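Local coordinates for protein KLLA0F20702p (Kluyveromyces lactis, PDB 5Y5A) that probably serves as the Est1 subunit of telomerase, binding Cdc13 so that the enzyme is recruited to telomeres, at residues A143-I151 with N172-S181; D479-K489 with D514-N522. All coordinates share one frame; numbering follows the deposited sequence.

Contact 1. Residues A143-I151 with N172-S181; sequences ANYNLTALI and NVLKPEDSFS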
loop_
_atom_site.group_PDB
_atom_site.type_symbol
_atom_site.label_atom_id
_atom_site.label_comp_id
_atom_site.label_asym_id
_atom_site.label_seq_id
_atom_site.Cartn_x
_atom_site.Cartn_y
_atom_site.Cartn_z
ATOM N N ALA A 143 -27.558 -8.223 3.408
ATOM C CA ALA A 143 -28.911 -8.551 3.856
ATOM C C ALA A 143 -29.195 -10.047 3.761
ATOM O O ALA A 143 -29.978 -10.590 4.542
ATOM C CB ALA A 143 -29.943 -7.772 3.055
ATOM N N ASN A 144 -28.563 -10.708 2.796
ATOM C CA ASN A 144 -28.771 -12.138 2.580
ATOM C C ASN A 144 -27.797 -13.034 3.341
ATOM O O ASN A 144 -28.180 -14.084 3.858
ATOM C CB ASN A 144 -28.675 -12.466 1.089
ATOM C CG ASN A 144 -29.955 -12.175 0.342
ATOM O OD1 ASN A 144 -30.789 -13.062 0.149
ATOM N ND2 ASN A 144 -30.119 -10.930 -0.088
ATOM N N TYR A 145 -26.535 -12.624 3.408
ATOM C CA TYR A 145 -25.495 -13.523 3.891
ATOM C C TYR A 145 -24.685 -12.946 5.052
ATOM O O TYR A 145 -24.448 -11.738 5.124
ATOM C CB TYR A 145 -24.567 -13.898 2.732
ATOM C CG TYR A 145 -25.308 -14.354 1.488
ATOM C CD1 TYR A 145 -25.953 -15.585 1.452
ATOM C CD2 TYR A 145 -25.366 -13.552 0.350
ATOM C CE1 TYR A 145 -26.632 -16.005 0.321
ATOM C CE2 TYR A 145 -26.044 -13.966 -0.786
ATOM C CZ TYR A 145 -26.673 -15.193 -0.793
ATOM O OH TYR A 145 -27.348 -15.615 -1.915
ATOM N N ASN A 146 -24.276 -13.827 5.962
ATOM C CA ASN A 146 -23.401 -13.457 7.072
ATOM C C ASN A 146 -21.939 -13.619 6.660
ATOM O O ASN A 146 -21.501 -14.713 6.305
ATOM C CB ASN A 146 -23.715 -14.305 8.309
ATOM C CG ASN A 146 -23.123 -13.730 9.585
ATOM O OD1 ASN A 146 -22.093 -13.057 9.560
ATOM N ND2 ASN A 146 -23.776 -13.996 10.709
ATOM N N LEU A 147 -21.184 -12.528 6.704
ATOM C CA LEU A 147 -19.821 -12.553 6.192
ATOM C C LEU A 147 -18.774 -12.635 7.297
ATOM O O LEU A 147 -17.589 -12.417 7.046
ATOM C CB LEU A 147 -19.563 -11.313 5.333
ATOM C CG LEU A 147 -20.567 -11.038 4.214
ATOM C CD1 LEU A 147 -20.097 -9.881 3.355
ATOM C CD2 LEU A 147 -20.766 -12.283 3.376
ATOM N N THR A 148 -19.203 -12.954 8.513
ATOM C CA THR A 148 -18.315 -12.878 9.673
ATOM C C THR A 148 -17.200 -13.923 9.666
ATOM O O THR A 148 -16.241 -13.812 10.430
ATOM C CB THR A 148 -19.102 -13.014 10.990
ATOM O OG1 THR A 148 -20.083 -14.049 10.858
ATOM C CG2 THR A 148 -19.798 -11.707 11.328
ATOM N N ALA A 149 -17.320 -14.930 8.810
ATOM C CA ALA A 149 -16.274 -15.941 8.704
ATOM C C ALA A 149 -15.141 -15.473 7.798
ATOM O O ALA A 149 -14.076 -16.089 7.754
ATOM C CB ALA A 149 -16.850 -17.251 8.194
ATOM N N LEU A 150 -15.368 -14.374 7.084
ATOM C CA LEU A 150 -14.416 -13.909 6.082
ATOM C C LEU A 150 -14.042 -12.444 6.272
ATOM O O LEU A 150 -12.976 -12.003 5.851
ATOM C CB LEU A 150 -14.990 -14.106 4.676
ATOM C CG LEU A 150 -15.534 -15.490 4.315
ATOM C CD1 LEU A 150 -17.020 -15.609 4.638
ATOM C CD2 LEU A 150 -15.269 -15.789 2.851
ATOM N N ILE A 151 -14.931 -11.704 6.918
ATOM C CA ILE A 151 -14.844 -10.253 7.005
ATOM C C ILE A 151 -14.822 -9.829 8.475
ATOM O O ILE A 151 -15.437 -10.489 9.311
ATOM C CB ILE A 151 -16.043 -9.614 6.246
ATOM C CG1 ILE A 151 -15.919 -9.892 4.752
ATOM C CG2 ILE A 151 -16.136 -8.133 6.459
ATOM C CD1 ILE A 151 -14.545 -9.627 4.209
ATOM N N ASN A 172 -27.302 -19.048 6.557
ATOM C CA ASN A 172 -26.990 -17.727 6.018
ATOM C C ASN A 172 -25.514 -17.379 6.170
ATOM O O ASN A 172 -25.020 -16.453 5.527
ATOM C CB ASN A 172 -27.844 -16.652 6.694
ATOM C CG ASN A 172 -29.257 -16.589 6.144
ATOM O OD1 ASN A 172 -29.696 -17.485 5.421
ATOM N ND2 ASN A 172 -29.979 -15.529 6.488
ATOM N N VAL A 173 -24.815 -18.119 7.026
ATOM C CA VAL A 173 -23.404 -17.858 7.287
ATOM C C VAL A 173 -22.512 -18.531 6.250
ATOM O O VAL A 173 -22.451 -19.758 6.168
ATOM C CB VAL A 173 -22.990 -18.333 8.690
ATOM C CG1 VAL A 173 -21.545 -17.941 8.972
ATOM C CG2 VAL A 173 -23.919 -17.748 9.737
ATOM N N LEU A 174 -21.815 -17.716 5.466
ATOM C CA LEU A 174 -20.962 -18.220 4.399
ATOM C C LEU A 174 -19.670 -18.825 4.937
ATOM O O LEU A 174 -18.941 -18.185 5.696
ATOM C CB LEU A 174 -20.640 -17.103 3.409
ATOM C CG LEU A 174 -21.811 -16.616 2.554
ATOM C CD1 LEU A 174 -21.350 -15.539 1.591
ATOM C CD2 LEU A 174 -22.439 -17.779 1.803
ATOM N N LYS A 175 -19.393 -20.061 4.533
ATOM C CA LYS A 175 -18.158 -20.733 4.918
ATOM C C LYS A 175 -16.989 -20.156 4.132
ATOM O O LYS A 175 -17.118 -19.863 2.946
ATOM C CB LYS A 175 -18.277 -22.241 4.696
ATOM C CG LYS A 175 -19.393 -22.881 5.514
ATOM C CD LYS A 175 -19.346 -24.399 5.453
ATOM C CE LYS A 175 -20.382 -25.011 6.386
ATOM N NZ LYS A 175 -20.291 -26.496 6.435
ATOM N N PRO A 176 -15.837 -19.989 4.794
ATOM C CA PRO A 176 -14.706 -19.245 4.228
ATOM C C PRO A 176 -14.055 -19.878 3.001
ATOM O O PRO A 176 -13.105 -19.304 2.469
ATOM C CB PRO A 176 -13.730 -19.153 5.409
ATOM C CG PRO A 176 -14.078 -20.297 6.277
ATOM C CD PRO A 176 -15.561 -20.447 6.166
ATOM N N GLU A 177 -14.551 -21.020 2.543
ATOM C CA GLU A 177 -13.855 -21.737 1.484
ATOM C C GLU A 177 -14.673 -21.996 0.218
ATOM O O GLU A 177 -14.112 -22.371 -0.813
ATOM C CB GLU A 177 -13.403 -23.082 2.058
ATOM C CG GLU A 177 -12.467 -22.918 3.256
ATOM C CD GLU A 177 -11.907 -24.228 3.769
ATOM O OE1 GLU A 177 -12.614 -25.257 3.690
ATOM O OE2 GLU A 177 -10.755 -24.223 4.252
ATOM N N ASP A 178 -15.984 -21.783 0.293
ATOM C CA ASP A 178 -16.859 -21.903 -0.875
ATOM C C ASP A 178 -16.446 -20.909 -1.966
ATOM O O ASP A 178 -15.890 -19.851 -1.674
ATOM C CB ASP A 178 -18.322 -21.646 -0.484
ATOM C CG ASP A 178 -18.923 -22.772 0.337
ATOM O OD1 ASP A 178 -18.372 -23.894 0.308
ATOM O OD2 ASP A 178 -19.956 -22.539 1.002
ATOM N N SER A 179 -16.717 -21.257 -3.220
ATOM C CA SER A 179 -16.524 -20.330 -4.329
ATOM C C SER A 179 -17.438 -19.120 -4.174
ATOM O O SER A 179 -17.020 -17.984 -4.390
ATOM C CB SER A 179 -16.794 -21.016 -5.669
ATOM O OG SER A 179 -15.733 -21.879 -6.030
ATOM N N PHE A 180 -18.687 -19.375 -3.790
ATOM C CA PHE A 180 -19.689 -18.324 -3.647
ATOM C C PHE A 180 -19.307 -17.282 -2.600
ATOM O O PHE A 180 -19.572 -16.091 -2.778
ATOM C CB PHE A 180 -21.045 -18.931 -3.290
ATOM C CG PHE A 180 -22.141 -17.918 -3.143
ATOM C CD1 PHE A 180 -22.682 -17.301 -4.255
ATOM C CD2 PHE A 180 -22.637 -17.590 -1.892
ATOM C CE1 PHE A 180 -23.696 -16.371 -4.125
ATOM C CE2 PHE A 180 -23.653 -16.663 -1.756
ATOM C CZ PHE A 180 -24.181 -16.052 -2.876
ATOM N N SER A 181 -18.690 -17.733 -1.512
ATOM C CA SER A 181 -18.253 -16.830 -0.451
ATOM C C SER A 181 -17.204 -15.859 -0.967
ATOM O O SER A 181 -17.218 -14.679 -0.625
ATOM C CB SER A 181 -17.703 -17.619 0.736
ATOM O OG SER A 181 -18.700 -18.476 1.270
#
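Tyr145, the first residue to leave helix 113-144, presents a ring face to Phe180, whose edge points into it. The centroids lie 4.9 Å apart with planes at 77°, a T-shaped pair with Phe180 CZ 3.4 Å from Tyr145 CZ. Phe180 reaches across because its CG stands opposite its own backbone N (chi1 -179°). At the root of the side chain Tyr145 CB touches Leu174 CD1, and the hydroxyl is hydrogen-bonded to Leu53 O. With an alanine here, Phe180 would probably lose the face its edge points into, and Leu53 O its hydroxyl partner. Asn146 forms a single parallel beta bridge with Val173: its N donates to Asn172 O (2.8 Å), nearly straight but from above the carbonyl plane, and its O accepts from Leu174 N (3.1 Å), which lies in the Asn146 carbonyl plane. Its side chain forms an Asx turn, OD1 accepting from Thr148 N and Thr148 OG1 on the same face of its plane. Leu147 CD2 lies alongside Leu174 CD1 at 3.8 Å. Ala149 CB packs against Pro176 CD, while Leu150 puts CD1 beside Leu174 CB and CD2 against Ser181 CB (3.7 Å). Ser181 OG bonds Lys175 O, tying the type I turn Lys175-Asp178 to the start of helix 179-206. In this Est1 family region of a fragment of the longer protein, two backbone bonds align the loops, and apolar and aromatic packing supplies most of the rest.

Contact 2. Residues D479-K489 with D514-N522; sequences DYFYEEDIMLK and DRLVGKSKN
A Schellman motif ends helix 512-515, and its turn receives the extended loop leading into helix 483-487: Phe481 N donates to Arg515 O over 2.9 Å, almost straight at 175°. That carbonyl also takes Gly518 N, a bond of the motif itself, from the opposite face of its plane. Leu516 covers one face of the Phe481 ring, its CD2 3.6 Å from the centroid and 9° off the normal, a CH-pi contact. Arg515 sends an extended chain back so that NH1 bonds Asp479 O (2.7 Å), which sits at the guanidinium edge, somewhat tilted from its plane; Arg515 NE is held by Asp510 O. Tyr480 CB lies 3.4 Å from Arg515 O, and its hydroxyl bonds Glu529. Gly518 is the C-prime residue of the motif, its positive phi closing the turn with Lys519 N on Asp514 O. Its CA lies 3.5 Å from Phe481 O, a CA-H...O contact. Its lack of a side chain leaves room for Ile486 CD1, which abuts Val517 C at 3.4 Å. Beyond helix 483-487, Lys489 bends at chi3 (78°) and brings NZ to Leu516 O (2.7 Å), from above the carbonyl plane. Lys489 also makes a cation-pi contact with an aromatic side chain of the bound peptide, presumably from Cdc13; the peptide packs an apolar side chain on Phe481 and an aromatic one on Leu516.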
loop_
_atom_site.group_PDB
_atom_site.type_symbol
_atom_site.label_atom_id
_atom_site.label_comp_id
_atom_site.label_asym_id
_atom_site.label_seq_id
_atom_site.Cartn_x
_atom_site.Cartn_y
_atom_site.Cartn_z
ATOM N N ASP A 479 -1.703 -14.082 19.473
ATOM C CA ASP A 479 -3.113 -14.380 19.259
ATOM C C ASP A 479 -3.762 -13.522 18.182
ATOM O O ASP A 479 -4.905 -13.778 17.790
ATOM C CB ASP A 479 -3.876 -14.234 20.574
ATOM C CG ASP A 479 -3.499 -15.305 21.576
ATOM O OD1 ASP A 479 -3.078 -16.396 21.136
ATOM O OD2 ASP A 479 -3.614 -15.059 22.794
ATOM N N TYR A 480 -3.033 -12.523 17.689
ATOM C CA TYR A 480 -3.581 -11.615 16.689
ATOM C C TYR A 480 -2.495 -10.844 15.950
ATOM O O TYR A 480 -1.336 -10.818 16.373
ATOM C CB TYR A 480 -4.568 -10.635 17.342
ATOM C CG TYR A 480 -3.974 -9.744 18.420
ATOM C CD1 TYR A 480 -3.425 -8.507 18.101
ATOM C CD2 TYR A 480 -3.979 -10.133 19.759
ATOM C CE1 TYR A 480 -2.890 -7.687 19.076
ATOM C CE2 TYR A 480 -3.440 -9.316 20.742
ATOM C CZ TYR A 480 -2.899 -8.094 20.394
ATOM O OH TYR A 480 -2.363 -7.272 21.366
ATOM N N PHE A 481 -2.881 -10.219 14.840
ATOM C CA PHE A 481 -1.958 -9.429 14.029
ATOM C C PHE A 481 -1.682 -8.064 14.655
ATOM O O PHE A 481 -2.566 -7.469 15.274
ATOM C CB PHE A 481 -2.513 -9.238 12.614
ATOM C CG PHE A 481 -2.109 -10.313 11.644
ATOM C CD1 PHE A 481 -1.497 -11.477 12.087
ATOM C CD2 PHE A 481 -2.327 -10.149 10.285
ATOM C CE1 PHE A 481 -1.125 -12.458 11.194
ATOM C CE2 PHE A 481 -1.958 -11.131 9.384
ATOM C CZ PHE A 481 -1.353 -12.286 9.839
ATOM N N TYR A 482 -0.455 -7.575 14.487
ATOM C CA TYR A 482 -0.084 -6.243 14.955
ATOM C C TYR A 482 -0.231 -5.224 13.818
ATOM O O TYR A 482 -0.503 -5.602 12.672
ATOM C CB TYR A 482 1.347 -6.241 15.508
ATOM C CG TYR A 482 1.555 -7.179 16.680
ATOM C CD1 TYR A 482 0.504 -7.511 17.525
ATOM C CD2 TYR A 482 2.798 -7.743 16.934
ATOM C CE1 TYR A 482 0.687 -8.376 18.591
ATOM C CE2 TYR A 482 2.991 -8.608 18.004
ATOM C CZ TYR A 482 1.931 -8.919 18.823
ATOM O OH TYR A 482 2.113 -9.778 19.878
ATOM N N GLU A 483 -0.052 -3.940 14.134
ATOM C CA GLU A 483 -0.280 -2.867 13.166
ATOM C C GLU A 483 0.495 -3.099 11.882
ATOM O O GLU A 483 -0.066 -3.008 10.788
ATOM C CB GLU A 483 0.100 -1.497 13.749
ATOM C CG GLU A 483 -0.848 -0.960 14.824
ATOM C CD GLU A 483 -0.371 -1.256 16.242
ATOM O OE1 GLU A 483 0.287 -2.303 16.457
ATOM O OE2 GLU A 483 -0.655 -0.434 17.141
ATOM N N GLU A 484 1.782 -3.409 12.015
ATOM C CA GLU A 484 2.630 -3.589 10.843
ATOM C C GLU A 484 2.223 -4.838 10.048
ATOM O O GLU A 484 2.371 -4.866 8.829
ATOM C CB GLU A 484 4.114 -3.652 11.240
ATOM C CG GLU A 484 4.520 -4.846 12.113
ATOM C CD GLU A 484 4.449 -4.552 13.602
ATOM O OE1 GLU A 484 5.300 -5.087 14.348
ATOM O OE2 GLU A 484 3.551 -3.781 14.021
ATOM N N ASP A 485 1.697 -5.856 10.726
ATOM C CA ASP A 485 1.200 -7.043 10.031
ATOM C C ASP A 485 0.027 -6.656 9.140
ATOM O O ASP A 485 -0.009 -6.977 7.950
ATOM C CB ASP A 485 0.759 -8.138 11.016
ATOM C CG ASP A 485 1.882 -8.616 11.920
ATOM O OD1 ASP A 485 2.708 -9.434 11.477
ATOM O OD2 ASP A 485 1.926 -8.190 13.087
ATOM N N ILE A 486 -0.935 -5.967 9.739
ATOM C CA ILE A 486 -2.132 -5.544 9.037
ATOM C C ILE A 486 -1.799 -4.694 7.811
ATOM O O ILE A 486 -2.368 -4.894 6.735
ATOM C CB ILE A 486 -3.063 -4.750 9.962
ATOM C CG1 ILE A 486 -3.443 -5.593 11.181
ATOM C CG2 ILE A 486 -4.314 -4.310 9.211
ATOM C CD1 ILE A 486 -4.166 -4.812 12.262
ATOM N N MET A 487 -0.870 -3.757 7.978
ATOM C CA MET A 487 -0.515 -2.843 6.895
ATOM C C MET A 487 0.064 -3.575 5.689
ATOM O O MET A 487 -0.184 -3.188 4.550
ATOM C CB MET A 487 0.475 -1.785 7.393
ATOM C CG MET A 487 -0.126 -0.880 8.465
ATOM S SD MET A 487 1.087 0.099 9.371
ATOM C CE MET A 487 1.567 1.266 8.100
ATOM N N LEU A 488 0.810 -4.644 5.944
ATOM C CA LEU A 488 1.551 -5.330 4.887
ATOM C C LEU A 488 0.921 -6.642 4.385
ATOM O O LEU A 488 1.581 -7.421 3.678
ATOM C CB LEU A 488 2.976 -5.601 5.377
ATOM C CG LEU A 488 3.814 -4.337 5.608
ATOM C CD1 LEU A 488 5.250 -4.691 5.974
ATOM C CD2 LEU A 488 3.790 -3.478 4.366
ATOM N N LYS A 489 -0.333 -6.904 4.750
ATOM C CA LYS A 489 -1.002 -8.116 4.270
ATOM C C LYS A 489 -1.002 -8.130 2.741
ATOM O O LYS A 489 -1.335 -7.126 2.123
ATOM C CB LYS A 489 -2.430 -8.209 4.813
ATOM C CG LYS A 489 -2.487 -8.421 6.311
ATOM C CD LYS A 489 -3.872 -8.186 6.884
ATOM C CE LYS A 489 -4.791 -9.365 6.628
ATOM N NZ LYS A 489 -6.007 -9.285 7.491
ATOM N N ASP A 514 -11.328 -11.131 12.610
ATOM C CA ASP A 514 -11.042 -10.036 13.528
ATOM C C ASP A 514 -9.599 -10.103 14.030
ATOM O O ASP A 514 -8.949 -9.067 14.185
ATOM C CB ASP A 514 -12.025 -10.038 14.702
ATOM C CG ASP A 514 -13.344 -9.359 14.358
ATOM O OD1 ASP A 514 -13.413 -8.672 13.315
ATOM O OD2 ASP A 514 -14.311 -9.499 15.135
ATOM N N ARG A 515 -9.097 -11.316 14.270
ATOM C CA ARG A 515 -7.716 -11.500 14.726
ATOM C C ARG A 515 -6.723 -10.932 13.743
ATOM O O ARG A 515 -5.698 -10.367 14.135
ATOM C CB ARG A 515 -7.383 -12.978 14.936
ATOM C CG ARG A 515 -8.165 -13.637 16.016
ATOM C CD ARG A 515 -7.596 -15.001 16.333
ATOM N NE ARG A 515 -8.337 -15.602 17.428
ATOM C CZ ARG A 515 -8.157 -15.278 18.700
ATOM N NH1 ARG A 515 -7.255 -14.361 19.027
ATOM N NH2 ARG A 515 -8.875 -15.874 19.644
ATOM N N LEU A 516 -7.030 -11.105 12.462
ATOM C CA LEU A 516 -6.121 -10.700 11.397
ATOM C C LEU A 516 -6.282 -9.216 11.052
ATOM O O LEU A 516 -5.647 -8.723 10.129
ATOM C CB LEU A 516 -6.333 -11.573 10.156
ATOM C CG LEU A 516 -6.103 -13.082 10.364
ATOM C CD1 LEU A 516 -6.252 -13.870 9.066
ATOM C CD2 LEU A 516 -4.745 -13.349 10.993
ATOM N N VAL A 517 -7.132 -8.510 11.793
ATOM C CA VAL A 517 -7.177 -7.049 11.706
ATOM C C VAL A 517 -7.012 -6.426 13.088
ATOM O O VAL A 517 -7.517 -5.341 13.348
ATOM C CB VAL A 517 -8.489 -6.523 11.068
ATOM C CG1 VAL A 517 -8.523 -6.828 9.573
ATOM C CG2 VAL A 517 -9.718 -7.078 11.787
ATOM N N GLY A 518 -6.309 -7.133 13.968
ATOM C CA GLY A 518 -5.933 -6.611 15.269
ATOM C C GLY A 518 -6.993 -6.648 16.356
ATOM O O GLY A 518 -6.753 -6.169 17.463
ATOM N N LYS A 519 -8.158 -7.217 16.058
ATOM C CA LYS A 519 -9.255 -7.227 17.019
ATOM C C LYS A 519 -9.474 -8.600 17.652
ATOM O O LYS A 519 -9.651 -9.598 16.956
ATOM C CB LYS A 519 -10.543 -6.734 16.352
ATOM C CG LYS A 519 -10.502 -5.243 16.049
ATOM C CD LYS A 519 -11.622 -4.772 15.139
ATOM C CE LYS A 519 -11.416 -3.297 14.793
ATOM N NZ LYS A 519 -12.288 -2.799 13.694
ATOM N N SER A 520 -9.451 -8.639 18.980
ATOM C CA SER A 520 -9.685 -9.878 19.713
ATOM C C SER A 520 -10.024 -9.595 21.172
ATOM O O SER A 520 -9.856 -8.475 21.655
ATOM C CB SER A 520 -8.462 -10.800 19.634
ATOM O OG SER A 520 -7.507 -10.467 20.627
ATOM N N LYS A 521 -10.503 -10.622 21.866
ATOM C CA LYS A 521 -10.795 -10.517 23.290
ATOM C C LYS A 521 -9.498 -10.383 24.077
ATOM O O LYS A 521 -9.441 -9.707 25.104
ATOM C CB LYS A 521 -11.578 -11.738 23.767
ATOM C CG LYS A 521 -12.747 -12.121 22.872
ATOM C CD LYS A 521 -13.493 -13.329 23.429
ATOM C CE LYS A 521 -14.642 -13.740 22.519
ATOM N NZ LYS A 521 -15.428 -14.878 23.078
ATOM N N ASN A 522 -8.457 -11.044 23.584
ATOM C CA ASN A 522 -7.137 -10.938 24.182
ATOM C C ASN A 522 -6.304 -9.872 23.490
ATOM O O ASN A 522 -5.470 -10.180 22.644
ATOM C CB ASN A 522 -6.409 -12.281 24.128
ATOM C CG ASN A 522 -4.962 -12.179 24.583
ATOM O OD1 ASN A 522 -4.033 -12.296 23.778
ATOM N ND2 ASN A 522 -4.764 -11.956 25.878
#

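Contact 1 lies nearer the periphery, about 26 Å from the chain centre, and contact 2 deeper, about 17 Å; their centres are about 20 Å apart and their nearest atoms about 5 Å, without touching. Contact 1 pairs the two ends of the connection between helices 113-144 and 179-206 by a backbone bridge and apolar packing, whereas contact 2 sets a helix end against helix 483-487 and its approach, relying more on side-chain donors to backbone carbonyls. Five of the eleven touching residues in 479-489 with 514-522 are buried, against three of thirteen in 143-151 with 172-181. Both reach the bound peptide, contact 1 through Leu150 alone, contact 2 through three residues.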